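Local structure of apicoplast TIC22, putative (Plasmodium falciparum 3D7, 4E6Z) at residues F103-D108 with I169-Q174; N208-F213 with K253-V258; L190-F195 with L241-L246; A197-I202 with S232-K237. The protein probably acts as a chaperone of the TIC complex, required for protein import into the apicoplast. All blocks are in the same frame, centred on the assembly; numbering follows the deposited sequence.

How the contacts relate
Three of the four contacts belong to one mixed sheet; contact 1 comes from a second sheet and touches the first at contact 3. Contact 2 pairs 208-213 with the edge strand 255-258, while contact 3 lies at the start of the neighbouring strand 193-203 and contact 4 at the turn that breaks it, their centres about 20 Å apart. Contact 2 touches both, with centres about 13 Å from contact 3 and 14 Å from contact 4. Contact 1, where two strands give way to helix starts, meets contact 3 through Ser170, whose OG lies 3.2 Å from Tyr192 CD1. Its centre is about 21 Å from that of contact 2. A glycerol, probably from the crystallisation liquor, lies about 4 Å from the side chain of Phe103.

Contact 1: F103-D108 with I169-Q174; sequences FLCPYD and ISSKRQ
Phe103 and Ile169 form the last parallel bridge of strands 97-103 and 164-169, and the contact continues past it as both chains turn into helices 106-119 and 172-179. The two side chains lie side by side on one face of the sheet, with Phe103 CD1 3.7 Å from Ile169 CB, and the Phe103 side chain also touches Ala109 and Met112 of helix 106-119. One residue on, Leu104 N gives a nearly straight bond to Ile169 O (3.0 Å, 172°), and Leu104 CD1 reaches over Ser170 CA. Cys105 and Ser171, which precede the two helices as N-caps, touch through their CB atoms at 3.7 Å; their own capping bonds are weak. The side-chain polar link is Asp108, from the first turn of one helix: its OD2 takes Lys172 N, at the start of the other, on the syn lone pair at 2.8 Å. The same oxygen accepts from a water that also donates to Ile169 O and accepts from Cys105 N. Asp108 OD1 accepts from a second water, which receives Arg173 N. One carboxylate thus serves amides of a foreign helix start, directly and through water, and the positive end of that helix dipole would be expected to favour its charged form.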
loop_
_atom_site.group_PDB
_atom_site.type_symbol
_atom_site.label_atom_id
_atom_site.label_comp_id
_atom_site.label_asym_id
_atom_site.label_seq_id
_atom_site.Cartn_x
_atom_site.Cartn_y
_atom_site.Cartn_z
ATOM N N PHE A 103 -1.014 3.301 6.640
ATOM C CA PHE A 103 -0.781 3.969 5.363
ATOM C C PHE A 103 0.132 3.153 4.453
ATOM O O PHE A 103 1.151 2.621 4.893
ATOM C CB PHE A 103 -0.181 5.359 5.588
ATOM C CG PHE A 103 -1.049 6.271 6.413
ATOM C CD1 PHE A 103 -1.947 7.131 5.803
ATOM C CD2 PHE A 103 -0.967 6.264 7.802
ATOM C CE1 PHE A 103 -2.751 7.969 6.556
ATOM C CE2 PHE A 103 -1.766 7.104 8.564
ATOM C CZ PHE A 103 -2.660 7.960 7.940
ATOM N N LEU A 104 -0.241 3.054 3.182
ATOM C CA LEU A 104 0.607 2.390 2.197
ATOM C C LEU A 104 1.716 3.328 1.736
ATOM O O LEU A 104 2.751 2.883 1.239
ATOM C CB LEU A 104 -0.222 1.894 1.012
ATOM C CG LEU A 104 -0.922 0.553 1.251
ATOM C CD1 LEU A 104 -2.128 0.377 0.339
ATOM C CD2 LEU A 104 0.061 -0.600 1.083
ATOM N N CYS A 105 1.495 4.629 1.915
ATOM C CA CYS A 105 2.487 5.643 1.556
ATOM C C CYS A 105 2.966 6.371 2.803
ATOM O O CYS A 105 2.158 6.933 3.542
ATOM C CB CYS A 105 1.911 6.641 0.548
ATOM S SG CYS A 105 3.007 8.027 0.143
ATOM N N PRO A 106 4.288 6.361 3.035
ATOM C CA PRO A 106 4.884 6.901 4.263
ATOM C C PRO A 106 4.681 8.407 4.379
ATOM O O PRO A 106 4.685 8.941 5.485
ATOM C CB PRO A 106 6.374 6.584 4.094
ATOM C CG PRO A 106 6.567 6.507 2.602
ATOM C CD PRO A 106 5.311 5.882 2.086
ATOM N N TYR A 107 4.509 9.083 3.250
ATOM C CA TYR A 107 4.340 10.531 3.266
ATOM C C TYR A 107 2.919 10.920 3.665
ATOM O O TYR A 107 2.697 12.005 4.190
ATOM C CB TYR A 107 4.748 11.139 1.921
ATOM C CG TYR A 107 6.169 10.788 1.537
ATOM C CD1 TYR A 107 7.248 11.317 2.235
ATOM C CD2 TYR A 107 6.432 9.914 0.492
ATOM C CE1 TYR A 107 8.550 10.991 1.895
ATOM C CE2 TYR A 107 7.728 9.582 0.143
ATOM C CZ TYR A 107 8.783 10.124 0.848
ATOM O OH TYR A 107 10.075 9.794 0.502
ATOM N N ASP A 108 1.962 10.029 3.421
ATOM C CA ASP A 108 0.612 10.216 3.936
ATOM C C ASP A 108 0.641 10.101 5.465
ATOM O O ASP A 108 -0.044 10.844 6.159
ATOM C CB ASP A 108 -0.346 9.175 3.356
ATOM C CG ASP A 108 -0.620 9.376 1.863
ATOM O OD1 ASP A 108 -0.121 10.358 1.271
ATOM O OD2 ASP A 108 -1.348 8.540 1.287
ATOM N N ILE A 169 -5.036 2.783 4.365
ATOM C CA ILE A 169 -5.134 3.961 3.507
ATOM C C ILE A 169 -4.194 3.884 2.303
ATOM O O ILE A 169 -2.975 3.987 2.456
ATOM C CB ILE A 169 -4.786 5.245 4.287
ATOM C CG1 ILE A 169 -5.526 5.282 5.624
ATOM C CG2 ILE A 169 -5.097 6.476 3.443
ATOM C CD1 ILE A 169 -7.028 5.245 5.486
ATOM N N SER A 170 -4.760 3.723 1.107
ATOM C CA SER A 170 -3.957 3.720 -0.112
ATOM C C SER A 170 -3.245 5.054 -0.293
ATOM O O SER A 170 -3.674 6.067 0.244
ATOM C CB SER A 170 -4.820 3.424 -1.345
ATOM O OG SER A 170 -5.218 2.068 -1.387
ATOM N N SER A 171 -2.151 5.044 -1.046
ATOM C CA SER A 171 -1.428 6.269 -1.360
ATOM C C SER A 171 -2.374 7.314 -1.930
ATOM O O SER A 171 -3.068 7.065 -2.916
ATOM C CB SER A 171 -0.306 5.989 -2.361
ATOM O OG SER A 171 0.310 7.195 -2.784
ATOM N N LYS A 172 -2.399 8.484 -1.304
ATOM C CA LYS A 172 -3.274 9.562 -1.749
ATOM C C LYS A 172 -2.992 9.914 -3.209
ATOM O O LYS A 172 -3.910 10.147 -3.990
ATOM C CB LYS A 172 -3.085 10.792 -0.862
ATOM C CG LYS A 172 -4.015 11.946 -1.178
ATOM C CD LYS A 172 -3.573 13.210 -0.456
ATOM C CE LYS A 172 -4.596 14.323 -0.608
ATOM N NZ LYS A 172 -5.873 14.010 0.099
ATOM N N ARG A 173 -1.712 9.940 -3.566
ATOM C CA ARG A 173 -1.285 10.320 -4.906
ATOM C C ARG A 173 -1.626 9.251 -5.957
ATOM O O ARG A 173 -1.897 9.572 -7.111
ATOM C CB ARG A 173 0.218 10.618 -4.907
ATOM C CG ARG A 173 0.766 11.068 -6.248
ATOM C CD ARG A 173 2.275 11.256 -6.196
ATOM N NE ARG A 173 2.970 10.021 -5.844
ATOM C CZ ARG A 173 4.274 9.820 -6.011
ATOM N NH1 ARG A 173 5.033 10.771 -6.538
ATOM N NH2 ARG A 173 4.817 8.661 -5.659
ATOM N N GLN A 174 -1.608 7.982 -5.560
ATOM C CA GLN A 174 -1.933 6.903 -6.484
ATOM C C GLN A 174 -3.441 6.775 -6.702
ATOM O O GLN A 174 -3.884 6.407 -7.790
ATOM C CB GLN A 174 -1.339 5.570 -6.014
ATOM C CG GLN A 174 0.177 5.588 -5.853
ATOM C CD GLN A 174 0.895 6.146 -7.072
ATOM O OE1 GLN A 174 0.523 5.869 -8.214
ATOM N NE2 GLN A 174 1.933 6.939 -6.834
HETATM O O HOH W 1 -1.089 5.833 2.324
HETATM O O HOH W 2 0.198 10.248 -1.453
#

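Contact 2: N208-F213 with K253-V258; sequences NIIPLF and KKFGFV
Ile210 to Phe213 run parallel to Phe255 to Val258 in direct register, the two short strand axes 4.5 Å apart at closest and turned by 33°. Four backbone bonds join them: Ile210 N to Lys254 O, Gly256 N to Ile210 O, Leu212 N to Gly256 O and Val258 N to Leu212 O. On one face Leu212 has the most surface buried. Both its branches meet Phe255, with CD1 3.3 Å from the ring's CD1, and CD2 also reaches Phe257 CE1 at 3.9 Å. Ile210 lies alongside Phe255, its CG2 touching CE1 at 3.9 Å. Leu246 of helix 243-247 packs on both Leu212 and Phe255. The other face carries Pro211, Phe213 and Val258, where Val258 CG2 sits over the Phe213 ring, 4.2 Å from its centroid, as a CH-pi contact. Helix 216-227 packs against that same phenylalanine. Near the start of the pairing, Ile209 CG1 takes the position between N and the carbonyl carbon (chi1 65°), and the CD1 beyond it presses on Gly256 CA at 3.4 Å. This is a parallel edge pair in a mixed four-stranded sheet; the chain between the paired strands passes through helix 216-227, strand 238-242 at the sheet's other edge, and helix 243-247.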
loop_
_atom_site.group_PDB
_atom_site.type_symbol
_atom_site.label_atom_id
_atom_site.label_comp_id
_atom_site.label_asym_id
_atom_site.label_seq_id
_atom_site.Cartn_x
_atom_site.Cartn_y
_atom_site.Cartn_z
ATOM N N ASN A 208 7.547 -16.691 -15.596
ATOM C CA ASN A 208 7.321 -15.258 -15.752
ATOM C C ASN A 208 5.906 -14.834 -15.350
ATOM O O ASN A 208 4.933 -15.541 -15.614
ATOM C CB ASN A 208 7.624 -14.820 -17.188
ATOM C CG ASN A 208 6.677 -15.433 -18.192
ATOM O OD1 ASN A 208 6.776 -16.618 -18.515
ATOM N ND2 ASN A 208 5.748 -14.630 -18.695
ATOM N N ILE A 209 5.801 -13.672 -14.711
ATOM C CA ILE A 209 4.519 -13.179 -14.222
ATOM C C ILE A 209 4.277 -11.726 -14.624
ATOM O O ILE A 209 5.146 -11.075 -15.208
ATOM C CB ILE A 209 4.425 -13.296 -12.688
ATOM C CG1 ILE A 209 5.456 -12.384 -12.021
ATOM C CG2 ILE A 209 4.616 -14.741 -12.247
ATOM C CD1 ILE A 209 5.589 -12.602 -10.530
ATOM N N ILE A 210 3.088 -11.221 -14.313
ATOM C CA ILE A 210 2.756 -9.830 -14.590
ATOM C C ILE A 210 3.028 -8.957 -13.370
ATOM O O ILE A 210 2.521 -9.228 -12.281
ATOM C CB ILE A 210 1.284 -9.671 -15.022
ATOM C CG1 ILE A 210 1.066 -10.295 -16.402
ATOM C CG2 ILE A 210 0.878 -8.192 -15.023
ATOM C CD1 ILE A 210 -0.346 -10.151 -16.923
ATOM N N PRO A 211 3.836 -7.903 -13.552
ATOM C CA PRO A 211 4.181 -6.985 -12.464
ATOM C C PRO A 211 2.977 -6.133 -12.077
ATOM O O PRO A 211 2.305 -5.583 -12.950
ATOM C CB PRO A 211 5.269 -6.094 -13.079
ATOM C CG PRO A 211 5.658 -6.752 -14.370
ATOM C CD PRO A 211 4.462 -7.508 -14.822
ATOM N N LEU A 212 2.718 -6.031 -10.778
ATOM C CA LEU A 212 1.591 -5.269 -10.262
ATOM C C LEU A 212 2.134 -4.134 -9.406
ATOM O O LEU A 212 2.631 -4.369 -8.305
ATOM C CB LEU A 212 0.706 -6.175 -9.414
ATOM C CG LEU A 212 -0.769 -6.269 -9.779
ATOM C CD1 LEU A 212 -0.945 -6.349 -11.281
ATOM C CD2 LEU A 212 -1.373 -7.474 -9.092
ATOM N N PHE A 213 2.039 -2.908 -9.910
ATOM C CA PHE A 213 2.707 -1.777 -9.277
ATOM C C PHE A 213 1.786 -0.967 -8.385
ATOM O O PHE A 213 0.671 -0.626 -8.781
ATOM C CB PHE A 213 3.319 -0.851 -10.332
ATOM C CG PHE A 213 4.335 -1.518 -11.204
ATOM C CD1 PHE A 213 5.681 -1.481 -10.879
ATOM C CD2 PHE A 213 3.945 -2.185 -12.354
ATOM C CE1 PHE A 213 6.620 -2.097 -11.687
ATOM C CE2 PHE A 213 4.875 -2.799 -13.163
ATOM C CZ PHE A 213 6.215 -2.758 -12.831
ATOM N N LYS A 253 -1.420 -16.557 -8.909
ATOM C CA LYS A 253 -0.048 -16.997 -9.141
ATOM C C LYS A 253 0.569 -16.249 -10.318
ATOM O O LYS A 253 1.791 -16.163 -10.445
ATOM C CB LYS A 253 -0.026 -18.502 -9.415
ATOM C CG LYS A 253 1.052 -19.274 -8.672
ATOM C CD LYS A 253 0.942 -20.763 -8.972
ATOM C CE LYS A 253 1.939 -21.575 -8.164
ATOM N NZ LYS A 253 3.336 -21.108 -8.372
ATOM N N LYS A 254 -0.291 -15.704 -11.171
ATOM C CA LYS A 254 0.134 -15.037 -12.395
ATOM C C LYS A 254 0.563 -13.589 -12.164
ATOM O O LYS A 254 0.983 -12.903 -13.098
ATOM C CB LYS A 254 -0.991 -15.095 -13.430
ATOM C CG LYS A 254 -2.349 -14.684 -12.878
ATOM C CD LYS A 254 -3.488 -15.163 -13.765
ATOM C CE LYS A 254 -4.841 -14.795 -13.167
ATOM N NZ LYS A 254 -5.982 -15.338 -13.958
ATOM N N PHE A 255 0.461 -13.128 -10.921
ATOM C CA PHE A 255 0.802 -11.746 -10.588
ATOM C C PHE A 255 1.961 -11.639 -9.602
ATOM O O PHE A 255 2.133 -12.487 -8.724
ATOM C CB PHE A 255 -0.415 -11.007 -10.020
ATOM C CG PHE A 255 -1.444 -10.650 -11.049
ATOM C CD1 PHE A 255 -1.234 -9.595 -11.922
ATOM C CD2 PHE A 255 -2.628 -11.361 -11.141
ATOM C CE1 PHE A 255 -2.182 -9.261 -12.875
ATOM C CE2 PHE A 255 -3.583 -11.032 -12.091
ATOM C CZ PHE A 255 -3.358 -9.980 -12.960
ATOM N N GLY A 256 2.752 -10.583 -9.757
ATOM C CA GLY A 256 3.786 -10.247 -8.798
ATOM C C GLY A 256 3.614 -8.816 -8.321
ATOM O O GLY A 256 3.394 -7.913 -9.125
ATOM N N PHE A 257 3.703 -8.610 -7.011
ATOM C CA PHE A 257 3.558 -7.274 -6.440
ATOM C C PHE A 257 4.868 -6.500 -6.466
ATOM O O PHE A 257 5.901 -6.993 -6.014
ATOM C CB PHE A 257 3.030 -7.344 -5.003
ATOM C CG PHE A 257 1.553 -7.596 -4.911
ATOM C CD1 PHE A 257 0.647 -6.640 -5.341
ATOM C CD2 PHE A 257 1.070 -8.781 -4.381
ATOM C CE1 PHE A 257 -0.715 -6.866 -5.259
ATOM C CE2 PHE A 257 -0.292 -9.012 -4.295
ATOM C CZ PHE A 257 -1.186 -8.054 -4.735
ATOM N N VAL A 258 4.821 -5.286 -7.005
ATOM C CA VAL A 258 5.962 -4.384 -6.943
ATOM C C VAL A 258 5.641 -3.192 -6.040
ATOM O O VAL A 258 4.903 -2.288 -6.431
ATOM C CB VAL A 258 6.373 -3.870 -8.337
ATOM C CG1 VAL A 258 7.579 -2.946 -8.217
ATOM C CG2 VAL A 258 6.669 -5.037 -9.290
#

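Contact 3: L190-F195 with L241-L246; sequences LMYPVF and LNMVDL
Val194, Tyr192 and Met243 bury the most surface where the edge strand 238-242 runs out beside strand 193-203. Val194 pairs with Leu241 through two backbone bonds, Val194 N to Leu241 O and Leu241 N to Val194 O. Its CG1 is anti to the carbonyl carbon (chi1 -76°) and meets the CB of Met243, a selenomethionine, at 4.1 Å; CG2 falls between the backbone N and that carbon and touches Leu246 CD1 at 3.7 Å. Tyr192 O receives Met243 N at 2.7 Å, while Tyr192 CB touches Met243 CE. The tyrosine ring lies beside Asn242, nearly coplanar with its amide (13°), with OD1 at the ring edge, and Val244 CG2 approaches CD2 obliquely at 3.5 Å. The same OD1 takes two weak bonds, from Tyr192 N at 3.3 Å and from Val244 N at 3.4 Å. Asn242 is therefore an N-cap that also ties back to the neighbouring chain, the pattern of an antiparallel strand pair passing directly into a short, weakly bonded helical turn.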
loop_
_atom_site.group_PDB
_atom_site.type_symbol
_atom_site.label_atom_id
_atom_site.label_comp_id
_atom_site.label_asym_id
_atom_site.label_seq_id
_atom_site.Cartn_x
_atom_site.Cartn_y
_atom_site.Cartn_z
ATOM N N LEU A 190 -13.525 2.561 -6.659
ATOM C CA LEU A 190 -12.072 2.646 -6.532
ATOM C C LEU A 190 -11.658 2.480 -5.073
ATOM O O LEU A 190 -11.991 3.312 -4.227
ATOM C CB LEU A 190 -11.552 3.978 -7.075
ATOM C CG LEU A 190 -10.064 4.238 -6.827
ATOM C CD1 LEU A 190 -9.206 3.160 -7.479
ATOM C CD2 LEU A 190 -9.666 5.623 -7.313
HETATM N N MSE A 191 -10.934 1.405 -4.782
HETATM C CA MSE A 191 -10.592 1.074 -3.404
HETATM C C MSE A 191 -9.092 1.102 -3.127
HETATM O O MSE A 191 -8.564 2.092 -2.616
HETATM C CB MSE A 191 -11.175 -0.291 -3.027
HETATM C CG MSE A 191 -12.622 -0.248 -2.560
HETATM SE SE MSE A 191 -12.811 0.349 -0.707
HETATM C CE MSE A 191 -12.455 2.260 -0.926
ATOM N N TYR A 192 -8.417 0.006 -3.451
ATOM C CA TYR A 192 -6.984 -0.107 -3.210
ATOM C C TYR A 192 -6.258 -0.353 -4.521
ATOM O O TYR A 192 -5.944 -1.493 -4.867
ATOM C CB TYR A 192 -6.695 -1.228 -2.217
ATOM C CG TYR A 192 -7.379 -1.043 -0.883
ATOM C CD1 TYR A 192 -6.782 -0.305 0.128
ATOM C CD2 TYR A 192 -8.624 -1.604 -0.637
ATOM C CE1 TYR A 192 -7.406 -0.132 1.353
ATOM C CE2 TYR A 192 -9.255 -1.440 0.584
ATOM C CZ TYR A 192 -8.641 -0.703 1.577
ATOM O OH TYR A 192 -9.266 -0.534 2.789
ATOM N N PRO A 193 -5.986 0.730 -5.256
ATOM C CA PRO A 193 -5.435 0.663 -6.612
ATOM C C PRO A 193 -4.042 0.031 -6.708
ATOM O O PRO A 193 -3.157 0.287 -5.890
ATOM C CB PRO A 193 -5.380 2.138 -7.037
ATOM C CG PRO A 193 -5.354 2.906 -5.751
ATOM C CD PRO A 193 -6.208 2.117 -4.813
ATOM N N VAL A 194 -3.876 -0.815 -7.716
ATOM C CA VAL A 194 -2.560 -1.221 -8.187
ATOM C C VAL A 194 -2.603 -1.134 -9.708
ATOM O O VAL A 194 -3.665 -1.293 -10.308
ATOM C CB VAL A 194 -2.168 -2.640 -7.716
ATOM C CG1 VAL A 194 -1.765 -2.618 -6.242
ATOM C CG2 VAL A 194 -3.311 -3.611 -7.940
ATOM N N PHE A 195 -1.457 -0.861 -10.323
ATOM C CA PHE A 195 -1.396 -0.623 -11.760
ATOM C C PHE A 195 -0.640 -1.729 -12.492
ATOM O O PHE A 195 0.319 -2.291 -11.966
ATOM C CB PHE A 195 -0.721 0.724 -12.038
ATOM C CG PHE A 195 -1.342 1.879 -11.301
ATOM C CD1 PHE A 195 -2.334 2.646 -11.894
ATOM C CD2 PHE A 195 -0.933 2.198 -10.016
ATOM C CE1 PHE A 195 -2.909 3.705 -11.214
ATOM C CE2 PHE A 195 -1.500 3.261 -9.333
ATOM C CZ PHE A 195 -2.488 4.017 -9.934
ATOM N N LEU A 241 -6.354 -2.182 -11.020
ATOM C CA LEU A 241 -7.014 -3.286 -10.342
ATOM C C LEU A 241 -7.186 -2.985 -8.858
ATOM O O LEU A 241 -6.512 -2.114 -8.305
ATOM C CB LEU A 241 -6.229 -4.584 -10.534
ATOM C CG LEU A 241 -6.152 -5.120 -11.966
ATOM C CD1 LEU A 241 -5.173 -6.272 -12.055
ATOM C CD2 LEU A 241 -7.529 -5.545 -12.454
ATOM N N ASN A 242 -8.095 -3.710 -8.220
ATOM C CA ASN A 242 -8.321 -3.566 -6.790
ATOM C C ASN A 242 -7.507 -4.603 -6.026
ATOM O O ASN A 242 -7.806 -5.797 -6.082
ATOM C CB ASN A 242 -9.809 -3.714 -6.474
ATOM C CG ASN A 242 -10.097 -3.662 -4.984
ATOM O OD1 ASN A 242 -9.334 -3.083 -4.209
ATOM N ND2 ASN A 242 -11.209 -4.267 -4.578
HETATM N N MSE A 243 -6.468 -4.145 -5.329
HETATM C CA MSE A 243 -5.548 -5.045 -4.632
HETATM C C MSE A 243 -6.284 -6.101 -3.817
HETATM O O MSE A 243 -5.854 -7.251 -3.747
HETATM C CB MSE A 243 -4.604 -4.266 -3.716
HETATM C CG MSE A 243 -3.637 -5.162 -2.962
HETATM SE SE MSE A 243 -3.095 -4.432 -1.236
HETATM C CE MSE A 243 -4.858 -4.217 -0.430
ATOM N N VAL A 244 -7.391 -5.703 -3.200
ATOM C CA VAL A 244 -8.188 -6.619 -2.392
ATOM C C VAL A 244 -8.711 -7.805 -3.202
ATOM O O VAL A 244 -8.590 -8.955 -2.776
ATOM C CB VAL A 244 -9.368 -5.896 -1.715
ATOM C CG1 VAL A 244 -10.441 -6.894 -1.299
ATOM C CG2 VAL A 244 -8.874 -5.090 -0.520
ATOM N N ASP A 245 -9.288 -7.523 -4.366
ATOM C CA ASP A 245 -9.819 -8.571 -5.233
ATOM C C ASP A 245 -8.736 -9.563 -5.633
ATOM O O ASP A 245 -9.019 -10.729 -5.908
ATOM C CB ASP A 245 -10.445 -7.964 -6.491
ATOM C CG ASP A 245 -11.705 -7.171 -6.198
ATOM O OD1 ASP A 245 -12.100 -7.084 -5.016
ATOM O OD2 ASP A 245 -12.302 -6.634 -7.155
ATOM N N LEU A 246 -7.495 -9.093 -5.664
ATOM C CA LEU A 246 -6.376 -9.925 -6.087
ATOM C C LEU A 246 -5.959 -10.923 -5.013
ATOM O O LEU A 246 -5.413 -11.981 -5.318
ATOM C CB LEU A 246 -5.190 -9.056 -6.501
ATOM C CG LEU A 246 -5.447 -8.228 -7.759
ATOM C CD1 LEU A 246 -4.391 -7.151 -7.930
ATOM C CD2 LEU A 246 -5.518 -9.131 -8.984
#

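Contact 4: A197-I202 with S232-K237; sequences AENLYI and SKVDYK
The Tyr236 ring meets Leu200 N in its plane at one edge, while Val234 CG1, from its own segment, lies 4.1 Å above one face, offset toward the rim. Ala197 CB touches CD1 at 3.9 Å and Asn199 O approaches CE1 at 3.3 Å, both obliquely. Helix 216-227 contributes Ile223, Gln226 and Lys227 to the surroundings of this ring. The Asn199 amide is the other flat group: its ND2 donates to Asp235 O at 2.7 Å, with the acceptor only 5° out of the amide plane, and the same nitrogen packs against Val234 CG1. This asparagine belongs to a type I beta turn, Ala197 to Leu200, that interrupts strand 193-203; the loop leading into strand 238-242 lies against it. A second bond, Glu198 N to Lys237 O at 3.3 Å, joins the turn to the loop two residues further on. Beside it Glu198 and Lys237 run alongside each other, with CG and CB 3.3 Å apart. Their charged ends do not meet, and Glu198 OE2 instead forms a salt bridge with Lys239.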
loop_
_atom_site.group_PDB
_atom_site.type_symbol
_atom_site.label_atom_id
_atom_site.label_comp_id
_atom_site.label_asym_id
_atom_site.label_seq_id
_atom_site.Cartn_x
_atom_site.Cartn_y
_atom_site.Cartn_z
ATOM N N ALA A 197 0.424 -3.213 -16.840
ATOM C CA ALA A 197 0.405 -3.012 -18.285
ATOM C C ALA A 197 0.178 -4.331 -19.015
ATOM O O ALA A 197 0.696 -5.377 -18.613
ATOM C CB ALA A 197 1.699 -2.360 -18.747
ATOM N N GLU A 198 -0.594 -4.263 -20.095
ATOM C CA GLU A 198 -0.997 -5.440 -20.865
ATOM C C GLU A 198 0.152 -6.349 -21.294
ATOM O O GLU A 198 0.125 -7.560 -21.059
ATOM C CB GLU A 198 -1.771 -5.001 -22.108
ATOM C CG GLU A 198 -3.066 -4.272 -21.809
ATOM C CD GLU A 198 -4.198 -5.211 -21.438
ATOM O OE1 GLU A 198 -4.039 -5.995 -20.477
ATOM O OE2 GLU A 198 -5.250 -5.159 -22.109
ATOM N N ASN A 199 1.153 -5.766 -21.939
ATOM C CA ASN A 199 2.199 -6.559 -22.575
ATOM C C ASN A 199 3.516 -6.556 -21.810
ATOM O O ASN A 199 4.585 -6.724 -22.395
ATOM C CB ASN A 199 2.417 -6.071 -24.009
ATOM C CG ASN A 199 1.181 -6.239 -24.875
ATOM O OD1 ASN A 199 0.780 -7.359 -25.193
ATOM N ND2 ASN A 199 0.566 -5.124 -25.258
ATOM N N LEU A 200 3.426 -6.370 -20.498
ATOM C CA LEU A 200 4.606 -6.270 -19.644
ATOM C C LEU A 200 4.723 -7.471 -18.707
ATOM O O LEU A 200 3.751 -7.861 -18.059
ATOM C CB LEU A 200 4.560 -4.977 -18.826
ATOM C CG LEU A 200 5.785 -4.691 -17.959
ATOM C CD1 LEU A 200 7.015 -4.503 -18.832
ATOM C CD2 LEU A 200 5.552 -3.468 -17.095
ATOM N N TYR A 201 5.917 -8.050 -18.638
ATOM C CA TYR A 201 6.158 -9.211 -17.790
ATOM C C TYR A 201 7.436 -9.058 -16.969
ATOM O O TYR A 201 8.252 -8.171 -17.221
ATOM C CB TYR A 201 6.251 -10.485 -18.637
ATOM C CG TYR A 201 5.014 -10.785 -19.452
ATOM C CD1 TYR A 201 4.030 -11.637 -18.970
ATOM C CD2 TYR A 201 4.832 -10.217 -20.707
ATOM C CE1 TYR A 201 2.899 -11.915 -19.715
ATOM C CE2 TYR A 201 3.704 -10.484 -21.457
ATOM C CZ TYR A 201 2.741 -11.334 -20.956
ATOM O OH TYR A 201 1.615 -11.606 -21.699
ATOM N N ILE A 202 7.590 -9.928 -15.976
ATOM C CA ILE A 202 8.846 -10.074 -15.251
ATOM C C ILE A 202 9.052 -11.546 -14.919
ATOM O O ILE A 202 8.088 -12.300 -14.791
ATOM C CB ILE A 202 8.877 -9.256 -13.946
ATOM C CG1 ILE A 202 7.669 -9.596 -13.068
ATOM C CG2 ILE A 202 8.929 -7.768 -14.248
ATOM C CD1 ILE A 202 7.782 -9.076 -11.649
ATOM N N SER A 232 9.967 -4.228 -31.630
ATOM C CA SER A 232 8.726 -3.873 -32.301
ATOM C C SER A 232 8.038 -2.752 -31.539
ATOM O O SER A 232 8.428 -2.430 -30.424
ATOM C CB SER A 232 7.803 -5.087 -32.379
ATOM O OG SER A 232 8.467 -6.180 -32.982
ATOM N N LYS A 233 7.021 -2.156 -32.150
ATOM C CA LYS A 233 6.235 -1.126 -31.491
ATOM C C LYS A 233 5.066 -1.794 -30.780
ATOM O O LYS A 233 4.225 -2.429 -31.415
ATOM C CB LYS A 233 5.736 -0.097 -32.511
ATOM C CG LYS A 233 5.151 1.174 -31.908
ATOM C CD LYS A 233 3.755 0.942 -31.345
ATOM C CE LYS A 233 3.214 2.188 -30.664
ATOM N NZ LYS A 233 1.880 1.945 -30.053
ATOM N N VAL A 234 5.021 -1.650 -29.461
ATOM C CA VAL A 234 4.010 -2.316 -28.651
ATOM C C VAL A 234 3.189 -1.318 -27.839
ATOM O O VAL A 234 3.723 -0.339 -27.315
ATOM C CB VAL A 234 4.658 -3.331 -27.689
ATOM C CG1 VAL A 234 3.596 -4.032 -26.858
ATOM C CG2 VAL A 234 5.486 -4.339 -28.464
ATOM N N ASP A 235 1.887 -1.568 -27.744
ATOM C CA ASP A 235 1.019 -0.753 -26.905
ATOM C C ASP A 235 0.992 -1.288 -25.479
ATOM O O ASP A 235 0.805 -2.483 -25.256
ATOM C CB ASP A 235 -0.403 -0.716 -27.465
ATOM C CG ASP A 235 -1.365 0.031 -26.558
ATOM O OD1 ASP A 235 -0.936 1.008 -25.907
ATOM O OD2 ASP A 235 -2.552 -0.358 -26.496
ATOM N N TYR A 236 1.188 -0.397 -24.516
ATOM C CA TYR A 236 1.087 -0.773 -23.112
ATOM C C TYR A 236 -0.134 -0.142 -22.464
ATOM O O TYR A 236 -0.037 0.870 -21.766
ATOM C CB TYR A 236 2.360 -0.407 -22.356
ATOM C CG TYR A 236 3.514 -1.304 -22.714
ATOM C CD1 TYR A 236 3.655 -2.549 -22.115
ATOM C CD2 TYR A 236 4.448 -0.922 -23.666
ATOM C CE1 TYR A 236 4.700 -3.381 -22.446
ATOM C CE2 TYR A 236 5.497 -1.749 -24.006
ATOM C CZ TYR A 236 5.617 -2.977 -23.389
ATOM O OH TYR A 236 6.660 -3.808 -23.713
ATOM N N LYS A 237 -1.287 -0.748 -22.719
ATOM C CA LYS A 237 -2.535 -0.318 -22.114
ATOM C C LYS A 237 -2.428 -0.424 -20.593
ATOM O O LYS A 237 -2.338 -1.519 -20.035
ATOM C CB LYS A 237 -3.689 -1.177 -22.637
ATOM C CG LYS A 237 -4.905 -0.396 -23.100
ATOM C CD LYS A 237 -5.873 -0.131 -21.964
ATOM C CE LYS A 237 -7.140 0.531 -22.483
ATOM N NZ LYS A 237 -8.166 0.690 -21.417
#